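Local coordinates for Spermidine/putrescine ABC transporter, periplasmic binding protein (PDB 2V84) that probably captures polyamines such as spermidine and putrescine outside the cell membrane as the receptor of an ABC transporter, at residues A145-I150 and P248-S253. Residues are numbered along the deposited sequence; the frame is centred on the assembly and turned at random.
Sequences ARTWSI and PQDVAS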
# COMPACT_ATOMS: atom_id res chain seq x y z
N ALA A 145 -15.96 14.77 11.47
CA ALA A 145 -15.20 15.44 10.42
C ALA A 145 -14.35 14.37 9.77
O ALA A 145 -13.93 13.41 10.43
CB ALA A 145 -14.31 16.57 11.00
N ARG A 146 -14.08 14.53 8.47
CA ARG A 146 -13.37 13.52 7.69
C ARG A 146 -11.86 13.78 7.73
O ARG A 146 -11.24 14.20 6.74
CB ARG A 146 -13.89 13.52 6.25
CG ARG A 146 -15.31 13.01 6.10
CD ARG A 146 -15.62 12.66 4.62
NE ARG A 146 -16.95 12.08 4.44
CZ ARG A 146 -18.09 12.78 4.31
NH1 ARG A 146 -18.09 14.11 4.35
NH2 ARG A 146 -19.25 12.15 4.16
N THR A 147 -11.29 13.59 8.91
CA THR A 147 -9.92 14.02 9.21
C THR A 147 -9.30 13.00 10.18
O THR A 147 -10.01 12.27 10.86
CB THR A 147 -9.86 15.44 9.89
OG1 THR A 147 -10.46 15.38 11.19
CG2 THR A 147 -10.60 16.50 9.08
N TRP A 148 -7.97 13.01 10.26
CA TRP A 148 -7.25 12.14 11.20
C TRP A 148 -7.58 12.43 12.66
O TRP A 148 -7.38 11.58 13.53
CB TRP A 148 -5.73 12.26 11.00
CG TRP A 148 -5.31 11.77 9.63
CD1 TRP A 148 -4.94 12.53 8.57
CD2 TRP A 148 -5.27 10.40 9.18
NE1 TRP A 148 -4.68 11.73 7.48
CE2 TRP A 148 -4.87 10.42 7.82
CE3 TRP A 148 -5.53 9.17 9.79
CZ2 TRP A 148 -4.73 9.25 7.06
CZ3 TRP A 148 -5.39 8.00 9.03
CH2 TRP A 148 -4.98 8.05 7.68
N SER A 149 -8.00 13.66 12.95
CA SER A 149 -8.29 14.03 14.32
C SER A 149 -9.50 13.25 14.84
O SER A 149 -9.87 13.39 16.00
CB SER A 149 -8.51 15.53 14.43
OG SER A 149 -7.23 16.19 14.36
N ILE A 150 -10.10 12.43 13.99
CA ILE A 150 -11.22 11.58 14.44
C ILE A 150 -10.72 10.63 15.53
O ILE A 150 -11.46 10.19 16.41
CB ILE A 150 -11.86 10.79 13.26
CG1 ILE A 150 -13.19 10.15 13.71
CG2 ILE A 150 -10.88 9.75 12.66
CD1 ILE A 150 -14.15 9.86 12.57
N PRO A 248 -8.34 11.22 4.26
CA PRO A 248 -8.46 12.62 4.61
C PRO A 248 -7.84 13.55 3.56
O PRO A 248 -6.70 13.32 3.14
CB PRO A 248 -7.71 12.71 5.94
CG PRO A 248 -7.94 11.34 6.54
CD PRO A 248 -7.78 10.42 5.38
N GLN A 249 -8.61 14.55 3.13
CA GLN A 249 -8.25 15.40 1.99
C GLN A 249 -7.75 16.78 2.39
O GLN A 249 -7.27 17.54 1.53
CB GLN A 249 -9.44 15.52 1.02
CG GLN A 249 -9.91 14.20 0.38
CD GLN A 249 -8.90 13.61 -0.60
OE1 GLN A 249 -8.52 14.24 -1.58
NE2 GLN A 249 -8.48 12.38 -0.34
N ASP A 250 -7.86 17.12 3.68
CA ASP A 250 -7.46 18.45 4.16
C ASP A 250 -5.97 18.54 4.50
O ASP A 250 -5.47 19.61 4.85
CB ASP A 250 -8.35 18.92 5.32
CG ASP A 250 -8.12 18.15 6.61
OD1 ASP A 250 -7.97 16.89 6.58
OD2 ASP A 250 -8.12 18.81 7.68
N VAL A 251 -5.27 17.42 4.37
CA VAL A 251 -3.83 17.30 4.64
C VAL A 251 -3.19 16.39 3.60
O VAL A 251 -3.90 15.73 2.84
CB VAL A 251 -3.55 16.72 6.07
CG1 VAL A 251 -4.06 17.68 7.15
CG2 VAL A 251 -4.15 15.35 6.23
N ALA A 252 -1.86 16.35 3.56
CA ALA A 252 -1.14 15.48 2.62
C ALA A 252 -0.95 14.09 3.22
O ALA A 252 0.14 13.73 3.64
CB ALA A 252 0.21 16.10 2.22
N SER A 253 -2.04 13.33 3.30
CA SER A 253 -2.03 12.00 3.89
C SER A 253 -1.05 11.06 3.19
O SER A 253 -0.86 11.18 1.98
CB SER A 253 -3.42 11.38 3.83
OG SER A 253 -4.37 12.26 4.38
O HOH W 1 -11.32 14.64 3.96
O HOH W 2 -6.68 15.50 8.61
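The hydroxyl of Ser253 is held by two hydrogen bonds: it accepts the indole N-H of Trp148, with NE1 3.2 Å from OG, and donates to Pro248 O at 2.8 Å, so one small polar atom ties the indole to the 248-253 loop and closes that loop on itself. The contact joins two loops of one lobe of the solute-binding protein fold, one following strand 125-137, the other linking strands 243-246 and 254-260. The indole bond is nearly straight, 159° at the hydrogen, and OG lies only 11° out of the ring plane, an arrangement that helps to set the rotation of the indole. Pro248 lies over one face of that ring, its CG 3.5 Å from the centroid of the five-membered ring in a CH-pi contact, while Val251 CG2 meets the edge at CD1, 3.7 Å away. With CG beside its own backbone N, anti to the carbonyl carbon (chi1 -64°), Trp148 swings its indole across the proline. His225 adds an edge-to-face contact, and Ala172 and Ser176 of helix 166-176 also touch the indole. The Trp148 side chain lies about 6 Å from that of Glu168, which is predicted to take part in spermidine binding. Toward the more exposed end, water takes over: one molecule donates to Arg146 O and accepts from Gln249 N, while Arg146 NE forms a salt bridge with Asp244 OD2. A second water accepts from Trp148 N and donates to Asp250 OD1, the carboxylate oxygen that also lies 3.6 Å from Thr147 CG2.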